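PDB 3K96: glycerol-3-phosphate dehydrogenase [NAD(P)+] from Coxiella burnetii, which probably catalyses the NAD(P)H-dependent reduction of dihydroxyacetone phosphate to sn-glycerol 3-phosphate, the key precursor for phospholipid synthesis. Local coordinates for residues 171-181 and 197-206; 236-247 and 266-275. All coordinates share one frame; numbering follows the deposited sequence. Where two conformers were deposited one is given.

Interaction 1: 171-181 and 197-206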
loop_
_atom_site.group_PDB
_atom_site.type_symbol
_atom_site.label_atom_id
_atom_site.label_comp_id
_atom_site.label_asym_id
_atom_site.label_seq_id
_atom_site.Cartn_x
_atom_site.Cartn_y
_atom_site.Cartn_z
ATOM N N ASN A 171 -17.675 -10.442 9.686
ATOM C CA ASN A 171 -17.672 -9.407 10.708
ATOM C C ASN A 171 -16.268 -9.014 11.199
ATOM O O ASN A 171 -16.103 -8.633 12.347
ATOM C CB ASN A 171 -18.555 -9.796 11.896
ATOM C CG ASN A 171 -18.892 -8.620 12.788
ATOM O OD1 ASN A 171 -19.166 -7.524 12.310
ATOM N ND2 ASN A 171 -18.903 -8.853 14.089
ATOM N N LEU A 172 -15.281 -9.116 10.315
ATOM C CA LEU A 172 -13.922 -8.654 10.608
ATOM C C LEU A 172 -13.871 -7.120 10.406
ATOM O O LEU A 172 -14.598 -6.590 9.566
ATOM C CB LEU A 172 -12.922 -9.361 9.700
ATOM C CG LEU A 172 -12.788 -10.852 9.996
ATOM C CD1 LEU A 172 -11.945 -11.577 8.945
ATOM C CD2 LEU A 172 -12.226 -11.107 11.429
ATOM N N PRO A 173 -13.025 -6.400 11.178
ATOM C CA PRO A 173 -12.958 -4.931 11.088
ATOM C C PRO A 173 -12.702 -4.439 9.680
ATOM O O PRO A 173 -11.759 -4.892 9.005
ATOM C CB PRO A 173 -11.800 -4.566 12.032
ATOM C CG PRO A 173 -11.726 -5.696 12.982
ATOM C CD PRO A 173 -12.049 -6.910 12.161
ATOM N N THR A 174 -13.557 -3.513 9.258
ATOM C CA THR A 174 -13.531 -2.956 7.931
ATOM C C THR A 174 -13.829 -1.482 8.005
ATOM O O THR A 174 -14.621 -1.041 8.867
ATOM C CB THR A 174 -14.604 -3.639 7.067
ATOM O OG1 THR A 174 -14.286 -5.036 6.957
ATOM C CG2 THR A 174 -14.684 -3.016 5.668
ATOM N N ALA A 175 -13.189 -0.708 7.118
ATOM C CA ALA A 175 -13.424 0.736 7.057
ATOM C C ALA A 175 -13.579 1.152 5.604
ATOM O O ALA A 175 -12.787 0.751 4.762
ATOM C CB ALA A 175 -12.287 1.493 7.737
ATOM N N VAL A 176 -14.629 1.929 5.307
ATOM C CA VAL A 176 -14.893 2.411 3.959
ATOM C C VAL A 176 -15.276 3.885 3.995
ATOM O O VAL A 176 -15.634 4.426 5.045
ATOM C CB VAL A 176 -16.024 1.644 3.252
ATOM C CG1 VAL A 176 -15.634 0.184 2.995
ATOM C CG2 VAL A 176 -17.343 1.747 4.071
ATOM N N SER A 177 -15.162 4.549 2.850
ATOM C CA SER A 177 -15.552 5.950 2.754
ATOM C C SER A 177 -16.947 6.026 2.150
ATOM O O SER A 177 -17.364 5.140 1.415
ATOM C CB SER A 177 -14.586 6.741 1.868
ATOM O OG SER A 177 -13.264 6.753 2.400
ATOM N N LEU A 178 -17.657 7.091 2.475
ATOM C CA LEU A 178 -18.968 7.335 1.896
ATOM C C LEU A 178 -19.056 8.817 1.523
ATOM O O LEU A 178 -18.955 9.696 2.385
ATOM C CB LEU A 178 -20.065 6.917 2.852
ATOM C CG LEU A 178 -21.475 6.943 2.292
ATOM C CD1 LEU A 178 -22.356 5.935 3.043
ATOM C CD2 LEU A 178 -22.067 8.349 2.315
ATOM N N ALA A 179 -19.166 9.067 0.216
ATOM C CA ALA A 179 -19.280 10.406 -0.347
ATOM C C ALA A 179 -20.649 10.597 -0.968
ATOM O O ALA A 179 -21.162 9.711 -1.657
ATOM C CB ALA A 179 -18.199 10.645 -1.408
ATOM N N SER A 180 -21.203 11.781 -0.770
ATOM C CA SER A 180 -22.519 12.111 -1.238
ATOM C C SER A 180 -22.646 13.546 -1.705
ATOM O O SER A 180 -21.868 14.406 -1.330
ATOM C CB SER A 180 -23.508 11.895 -0.089
ATOM O OG SER A 180 -24.829 12.140 -0.522
ATOM N N ASN A 181 -23.635 13.799 -2.544
ATOM C CA ASN A 181 -23.939 15.151 -2.989
ATOM C C ASN A 181 -25.102 15.727 -2.136
ATOM O O ASN A 181 -25.628 16.810 -2.439
ATOM C CB ASN A 181 -24.364 15.145 -4.463
ATOM C CG ASN A 181 -25.743 14.496 -4.683
ATOM O OD1 ASN A 181 -26.300 13.865 -3.784
ATOM N ND2 ASN A 181 -26.283 14.641 -5.897
ATOM N N ARG A 197 -17.730 -3.033 13.909
ATOM C CA ARG A 197 -16.724 -3.627 13.022
ATOM C C ARG A 197 -16.774 -3.162 11.580
ATOM O O ARG A 197 -15.835 -3.424 10.825
ATOM C CB ARG A 197 -16.883 -5.141 13.023
ATOM C CG ARG A 197 -16.908 -5.740 14.397
ATOM C CD ARG A 197 -15.556 -5.962 14.999
ATOM N NE ARG A 197 -14.999 -7.242 14.577
ATOM C CZ ARG A 197 -13.976 -7.846 15.169
ATOM N NH1 ARG A 197 -13.393 -7.299 16.225
ATOM N NH2 ARG A 197 -13.545 -9.010 14.714
ATOM N N PHE A 198 -17.878 -2.536 11.178
ATOM C CA PHE A 198 -18.020 -2.004 9.816
ATOM C C PHE A 198 -18.189 -0.515 9.966
ATOM O O PHE A 198 -19.274 -0.027 10.326
ATOM C CB PHE A 198 -19.216 -2.614 9.083
ATOM C CG PHE A 198 -19.282 -2.238 7.633
ATOM C CD1 PHE A 198 -18.562 -2.951 6.690
ATOM C CD2 PHE A 198 -20.022 -1.151 7.218
ATOM C CE1 PHE A 198 -18.614 -2.607 5.343
ATOM C CE2 PHE A 198 -20.084 -0.805 5.878
ATOM C CZ PHE A 198 -19.370 -1.537 4.937
ATOM N N ARG A 199 -17.111 0.206 9.696
ATOM C CA ARG A 199 -17.082 1.632 9.915
ATOM C C ARG A 199 -17.086 2.426 8.616
ATOM O O ARG A 199 -16.364 2.104 7.672
ATOM C CB ARG A 199 -15.885 1.963 10.790
ATOM C CG ARG A 199 -15.842 1.080 12.034
ATOM C CD ARG A 199 -14.739 1.455 13.004
ATOM N NE ARG A 199 -15.088 2.635 13.788
ATOM C CZ ARG A 199 -15.902 2.613 14.850
ATOM N NH1 ARG A 199 -16.171 3.734 15.512
ATOM N NH2 ARG A 199 -16.461 1.477 15.252
ATOM N N VAL A 200 -17.915 3.469 8.594
ATOM C CA VAL A 200 -18.136 4.279 7.403
ATOM C C VAL A 200 -17.810 5.707 7.715
ATOM O O VAL A 200 -18.390 6.295 8.619
ATOM C CB VAL A 200 -19.617 4.167 6.953
ATOM C CG1 VAL A 200 -19.866 4.981 5.716
ATOM C CG2 VAL A 200 -19.973 2.715 6.724
ATOM N N TYR A 201 -16.868 6.261 6.969
ATOM C CA TYR A 201 -16.420 7.612 7.202
ATOM C C TYR A 201 -16.832 8.569 6.079
ATOM O O TYR A 201 -16.649 8.277 4.911
ATOM C CB TYR A 201 -14.907 7.609 7.399
ATOM C CG TYR A 201 -14.491 6.742 8.578
ATOM C CD1 TYR A 201 -14.617 7.208 9.889
ATOM C CD2 TYR A 201 -13.984 5.467 8.390
ATOM C CE1 TYR A 201 -14.245 6.427 10.970
ATOM C CE2 TYR A 201 -13.598 4.673 9.473
ATOM C CZ TYR A 201 -13.742 5.153 10.762
ATOM O OH TYR A 201 -13.367 4.380 11.850
ATOM N N LYS A 202 -17.427 9.692 6.483
ATOM C CA LYS A 202 -17.874 10.732 5.589
ATOM C C LYS A 202 -16.692 11.246 4.778
ATOM O O LYS A 202 -15.592 11.409 5.293
ATOM C CB LYS A 202 -18.489 11.864 6.407
ATOM C CG LYS A 202 -19.116 12.994 5.605
ATOM C CD LYS A 202 -19.787 14.030 6.536
ATOM C CE LYS A 202 -20.650 15.053 5.773
ATOM N NZ LYS A 202 -19.892 16.073 4.996
ATOM N N ASN A 203 -16.939 11.470 3.501
ATOM C CA ASN A 203 -15.952 11.986 2.586
ATOM C C ASN A 203 -16.706 12.970 1.680
ATOM O O ASN A 203 -17.833 12.732 1.274
ATOM C CB ASN A 203 -15.265 10.825 1.849
ATOM C CG ASN A 203 -14.355 11.278 0.737
ATOM O OD1 ASN A 203 -14.735 12.095 -0.083
ATOM N ND2 ASN A 203 -13.170 10.696 0.663
ATOM N N ASP A 204 -16.069 14.094 1.411
ATOM C CA ASP A 204 -16.654 15.178 0.652
ATOM C C ASP A 204 -16.339 15.148 -0.853
ATOM O O ASP A 204 -16.664 16.089 -1.564
ATOM C CB ASP A 204 -16.032 16.486 1.183
ATOM C CG ASP A 204 -14.504 16.606 0.845
ATOM O OD1 ASP A 204 -13.744 15.621 1.027
ATOM O OD2 ASP A 204 -14.059 17.696 0.403
ATOM N N ASP A 205 -15.744 14.076 -1.349
ATOM C CA ASP A 205 -15.268 14.064 -2.718
ATOM C C ASP A 205 -15.781 12.899 -3.532
ATOM O O ASP A 205 -15.039 11.965 -3.843
ATOM C CB ASP A 205 -13.734 14.029 -2.636
ATOM C CG ASP A 205 -13.062 13.955 -3.987
ATOM O OD1 ASP A 205 -13.652 14.381 -5.008
ATOM O OD2 ASP A 205 -11.909 13.473 -4.011
ATOM N N MET A 206 -17.050 12.959 -3.908
ATOM C CA MET A 206 -17.642 11.871 -4.671
ATOM C C MET A 206 -16.848 11.575 -5.960
ATOM O O MET A 206 -16.563 10.429 -6.284
ATOM C CB MET A 206 -19.095 12.201 -4.972
ATOM C CG MET A 206 -19.836 11.184 -5.773
ATOM S SD MET A 206 -21.646 11.511 -5.802
ATOM C CE MET A 206 -22.065 11.358 -4.119
HETATM O O HOH W 1 -13.762 8.749 4.383
#

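Interaction 2: 236-247 and 266-275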
loop_
_atom_site.group_PDB
_atom_site.type_symbol
_atom_site.label_atom_id
_atom_site.label_comp_id
_atom_site.label_asym_id
_atom_site.label_seq_id
_atom_site.Cartn_x
_atom_site.Cartn_y
_atom_site.Cartn_z
ATOM N N ARG A 236 6.642 -4.842 -7.040
ATOM C CA ARG A 236 5.209 -4.639 -6.846
ATOM C C ARG A 236 4.971 -3.328 -6.123
ATOM O O ARG A 236 4.101 -2.584 -6.505
ATOM C CB ARG A 236 4.576 -5.798 -6.087
ATOM C CG ARG A 236 3.077 -5.618 -5.851
ATOM C CD ARG A 236 2.447 -6.837 -5.277
ATOM N NE ARG A 236 2.925 -7.125 -3.942
ATOM C CZ ARG A 236 2.572 -8.196 -3.231
ATOM N NH1 ARG A 236 1.743 -9.088 -3.740
ATOM N NH2 ARG A 236 3.045 -8.371 -2.007
ATOM N N ALA A 237 5.765 -3.022 -5.101
ATOM C CA ALA A 237 5.586 -1.785 -4.339
ATOM C C ALA A 237 5.857 -0.579 -5.223
ATOM O O ALA A 237 5.158 0.422 -5.151
ATOM C CB ALA A 237 6.504 -1.765 -3.093
ATOM N N ALA A 238 6.876 -0.678 -6.068
ATOM C CA ALA A 238 7.204 0.404 -6.992
ATOM C C ALA A 238 6.027 0.640 -7.975
ATOM O O ALA A 238 5.699 1.779 -8.303
ATOM C CB ALA A 238 8.482 0.082 -7.750
ATOM N N LEU A 239 5.419 -0.435 -8.459
ATOM C CA LEU A 239 4.262 -0.331 -9.362
ATOM C C LEU A 239 3.025 0.222 -8.638
ATOM O O LEU A 239 2.253 0.980 -9.223
ATOM C CB LEU A 239 3.929 -1.684 -10.001
ATOM C CG LEU A 239 4.994 -2.208 -10.995
ATOM C CD1 LEU A 239 4.746 -3.662 -11.417
ATOM C CD2 LEU A 239 5.039 -1.312 -12.199
ATOM N N ILE A 240 2.831 -0.143 -7.379
ATOM C CA ILE A 240 1.703 0.428 -6.616
ATOM C C ILE A 240 1.925 1.949 -6.476
ATOM O O ILE A 240 1.014 2.762 -6.670
ATOM C CB ILE A 240 1.553 -0.258 -5.238
ATOM C CG1 ILE A 240 1.033 -1.693 -5.431
ATOM C CG2 ILE A 240 0.604 0.531 -4.351
ATOM C CD1 ILE A 240 1.017 -2.594 -4.114
ATOM N N THR A 241 3.166 2.334 -6.187
ATOM C CA THR A 241 3.495 3.727 -6.045
ATOM C C THR A 241 3.208 4.458 -7.362
ATOM O O THR A 241 2.601 5.526 -7.358
ATOM C CB THR A 241 4.953 3.905 -5.619
ATOM O OG1 THR A 241 5.171 3.241 -4.367
ATOM C CG2 THR A 241 5.295 5.366 -5.483
ATOM N N ARG A 242 3.637 3.895 -8.488
ATOM C CA ARG A 242 3.371 4.538 -9.783
ATOM C C ARG A 242 1.891 4.550 -10.087
ATOM O O ARG A 242 1.379 5.481 -10.689
ATOM C CB ARG A 242 4.088 3.850 -10.935
ATOM C CG ARG A 242 5.580 4.027 -10.924
ATOM C CD ARG A 242 6.096 3.895 -12.343
ATOM N NE ARG A 242 5.533 4.959 -13.189
ATOM C CZ ARG A 242 5.706 5.044 -14.505
ATOM N NH1 ARG A 242 5.145 6.045 -15.178
ATOM N NH2 ARG A 242 6.432 4.125 -15.156
ATOM N N GLY A 243 1.207 3.498 -9.685
ATOM C CA GLY A 243 -0.212 3.416 -9.887
ATOM C C GLY A 243 -0.944 4.567 -9.234
ATOM O O GLY A 243 -1.800 5.184 -9.846
ATOM N N LEU A 244 -0.603 4.850 -7.983
ATOM C CA LEU A 244 -1.257 5.923 -7.247
ATOM C C LEU A 244 -1.006 7.261 -7.964
ATOM O O LEU A 244 -1.889 8.122 -8.010
ATOM C CB LEU A 244 -0.793 5.972 -5.781
ATOM C CG LEU A 244 -1.745 6.746 -4.862
ATOM C CD1 LEU A 244 -3.046 5.923 -4.696
ATOM C CD2 LEU A 244 -1.164 7.062 -3.493
ATOM N N THR A 245 0.184 7.438 -8.539
ATOM C CA THR A 245 0.477 8.675 -9.287
ATOM C C THR A 245 -0.484 8.900 -10.464
ATOM O O THR A 245 -0.988 10.017 -10.657
ATOM C CB THR A 245 1.948 8.696 -9.785
ATOM O OG1 THR A 245 2.827 8.633 -8.651
ATOM C CG2 THR A 245 2.246 9.963 -10.591
ATOM N N GLU A 246 -0.758 7.870 -11.274
ATOM C CA GLU A 246 -1.695 8.098 -12.397
ATOM C C GLU A 246 -3.134 8.178 -11.924
ATOM O O GLU A 246 -3.956 8.873 -12.541
ATOM C CB GLU A 246 -1.509 7.115 -13.572
ATOM C CG GLU A 246 -1.834 5.690 -13.345
ATOM C CD GLU A 246 -1.335 4.815 -14.508
ATOM O OE1 GLU A 246 -2.169 4.202 -15.205
ATOM O OE2 GLU A 246 -0.100 4.768 -14.738
ATOM N N MET A 247 -3.442 7.477 -10.838
ATOM C CA MET A 247 -4.770 7.558 -10.249
ATOM C C MET A 247 -4.952 9.044 -9.824
ATOM O O MET A 247 -5.972 9.649 -10.093
ATOM C CB MET A 247 -4.892 6.617 -9.044
ATOM C CG MET A 247 -6.267 6.591 -8.367
ATOM S SD MET A 247 -6.298 5.561 -6.867
ATOM C CE MET A 247 -6.152 3.929 -7.582
ATOM N N GLY A 266 -8.731 5.432 -2.098
ATOM C CA GLY A 266 -7.571 5.440 -2.992
ATOM C C GLY A 266 -6.610 4.388 -2.477
ATOM O O GLY A 266 -6.793 3.186 -2.720
ATOM N N LEU A 267 -5.620 4.849 -1.719
ATOM C CA LEU A 267 -4.589 3.987 -1.123
ATOM C C LEU A 267 -5.088 2.717 -0.444
ATOM O O LEU A 267 -4.555 1.638 -0.673
ATOM C CB LEU A 267 -3.782 4.800 -0.109
ATOM C CG LEU A 267 -2.837 4.018 0.795
ATOM C CD1 LEU A 267 -1.760 3.347 -0.030
ATOM C CD2 LEU A 267 -2.252 4.934 1.839
ATOM N N GLY A 268 -6.119 2.831 0.394
ATOM C CA GLY A 268 -6.612 1.674 1.119
ATOM C C GLY A 268 -7.021 0.539 0.231
ATOM O O GLY A 268 -6.491 -0.572 0.340
ATOM N N ASP A 269 -7.973 0.825 -0.661
ATOM C CA ASP A 269 -8.504 -0.162 -1.593
ATOM C C ASP A 269 -7.405 -0.641 -2.547
ATOM O O ASP A 269 -7.366 -1.801 -2.949
ATOM C CB ASP A 269 -9.639 0.471 -2.385
ATOM C CG ASP A 269 -10.645 -0.535 -2.896
ATOM O OD1 ASP A 269 -10.512 -1.756 -2.641
ATOM O OD2 ASP A 269 -11.616 -0.086 -3.549
ATOM N N LEU A 270 -6.494 0.244 -2.907
ATOM C CA LEU A 270 -5.425 -0.156 -3.837
ATOM C C LEU A 270 -4.475 -1.161 -3.226
ATOM O O LEU A 270 -4.147 -2.158 -3.853
ATOM C CB LEU A 270 -4.642 1.055 -4.318
ATOM C CG LEU A 270 -3.551 0.843 -5.368
ATOM C CD1 LEU A 270 -4.145 0.416 -6.694
ATOM C CD2 LEU A 270 -2.816 2.168 -5.536
ATOM N N VAL A 271 -4.027 -0.911 -2.004
ATOM C CA VAL A 271 -3.105 -1.840 -1.386
ATOM C C VAL A 271 -3.759 -3.195 -1.190
ATOM O O VAL A 271 -3.153 -4.218 -1.478
ATOM C CB VAL A 271 -2.486 -1.291 -0.087
ATOM C CG1 VAL A 271 -1.721 -0.026 -0.406
ATOM C CG2 VAL A 271 -3.537 -1.043 0.981
ATOM N N LEU A 272 -5.017 -3.197 -0.749
ATOM C CA LEU A 272 -5.755 -4.440 -0.559
ATOM C C LEU A 272 -5.842 -5.231 -1.842
ATOM O O LEU A 272 -5.485 -6.422 -1.888
ATOM C CB LEU A 272 -7.194 -4.157 -0.087
ATOM C CG LEU A 272 -8.126 -5.384 -0.107
ATOM C CD1 LEU A 272 -7.667 -6.413 0.936
ATOM C CD2 LEU A 272 -9.582 -4.989 0.138
ATOM N N THR A 273 -6.266 -4.562 -2.911
ATOM C CA THR A 273 -6.527 -5.251 -4.171
ATOM C C THR A 273 -5.263 -5.683 -4.913
ATOM O O THR A 273 -5.286 -6.678 -5.649
ATOM C CB THR A 273 -7.397 -4.401 -5.091
ATOM O OG1 THR A 273 -8.509 -3.872 -4.336
ATOM C CG2 THR A 273 -7.906 -5.236 -6.272
ATOM N N CYS A 274 -4.176 -4.944 -4.720
ATOM C CA CYS A 274 -2.914 -5.288 -5.375
ATOM C C CYS A 274 -2.099 -6.368 -4.642
ATOM O O CYS A 274 -1.122 -6.872 -5.180
ATOM C CB CYS A 274 -2.070 -4.039 -5.558
ATOM S SG CYS A 274 -2.739 -2.915 -6.795
ATOM N N THR A 275 -2.492 -6.729 -3.427
ATOM C CA THR A 275 -1.745 -7.718 -2.686
ATOM C C THR A 275 -2.539 -8.945 -2.247
ATOM O O THR A 275 -1.955 -9.885 -1.761
ATOM C CB THR A 275 -1.131 -7.089 -1.422
ATOM O OG1 THR A 275 -2.178 -6.602 -0.578
ATOM C CG2 THR A 275 -0.200 -5.933 -1.782
HETATM O O HOH W 2 0.683 -10.983 -2.083
#

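Interaction 1: 171-181 and 197-206
Thr174 pairs with Phe198, Val176 with Val200 and Leu178 with Lys202 where strands 174-180 and 198-203 run parallel, 4.5 Å apart at the closest approach of their axes and twisted by -37°. Backbone bonds alternate across them, from Thr174 N to Arg197 O (2.8 Å) through to Asn203 N on Leu178 O (2.9 Å). With helix 183-193 the strands form a beta-alpha-beta unit; Leu178 and Val200 face that helix. Arg197 bends at chi2 (-82°) and chi3 (-85°), which folds its guanidinium back beside the 171-173 loop. There NE donates to Asn171 O at 2.9 Å in a nearly straight bond, the oxygen lying in the guanidinium plane, while Pro173 CD sits over one face, offset toward the rim. On the face carrying Val176, CG2 of that residue meets Phe198 CZ and, at 3.9 Å, Val200 CG2; Val200 CG1 presses on Leu178 CB at 3.5 Å, tighter than usual carbon contact. The other face carries Ala175, whose CB meets the Tyr201 ring at its edge, by CE2 (3.9 Å). Further along, water 1 bridges Ser177 OG and Tyr201 O. Asn203 OD1 accepts from Asp205 N in an Asx turn, and Asp205 caps helix 206-228 through Gly208 N. Thr174 OG1 donates to Leu172 O from above its carbonyl plane and is hydrogen-bonded to Asn234 ND2 of the second subunit, so this strand end reaches the dimer interface. The chemistry thus divides: backbone bonds set the register, apolar side chains, the Phe198 ring among them, cover the Val176 face, and Arg197 links the two strand starts.

Interaction 2: 236-247 and 266-275
Leu270 is the knob around which the tight part of this contact is built: its CD2 meets Leu244 CD1 at 3.9 Å and Ile240 CG2 at 4.0 Å, while its CD1 faces the Met247 CE methyl tip to tip at 4.1 Å. CG of Leu270 lies opposite the backbone N (chi1 -176°), and the two methyls divide between these neighbours. One turn beyond Leu270, Cys274 CB meets Ile240 CD1 at 3.7 Å. Near the other end Met247 SD approaches Gly266 CA, beside the pi-type turn at 266-268. The helices run roughly antiparallel, at 143°, with their axes 10.9 Å apart at closest approach, and belong to the all-helical C-terminal domain of this dehydrogenase family. Asp269 and Thr273 of helix 264-275 point to the predicted substrate site: Asp269 forms a salt bridge with Lys134, and Thr273 OG1 bonds to Lys216, the probable proton acceptor. Looser and wetter is the end formed by Arg236 and Thr275. Here Thr275 CG2 stands over the centre of the guanidinium, 3.9 Å from Arg236 CZ, the side chains crossing at about a right angle. Water 2, at the guanidinium edge, accepts from Arg236 NH1 at 2.7 Å and donates to Thr275 O; the same NH1 forms a salt bridge with Asp227. Thr275 OG1 is turned back to Val271 O within its own helix.

Interaction 1 closes before interaction 2 opens along the chain; helix 206-228 begins at the end of interaction 1 and packs against both helices of interaction 2, on Met247, Thr273 and Cys274. Their centres are 19 Å apart and their nearest atoms about 7 Å, so they do not touch. Interaction 1 lies at one margin of the mixed sheet, 198-203 being its outermost strand within the chain; interaction 2 joins two helices of the helical part. Helix 264-275 ties them indirectly: its Leu264 packs on Ala175, Ser177 and Tyr201. Both contacts also touch the second subunit. Val176 near Gly161, Phe198 near Trp40 and Leu270 near Lys216 are consistent with an active site between sheet and helices.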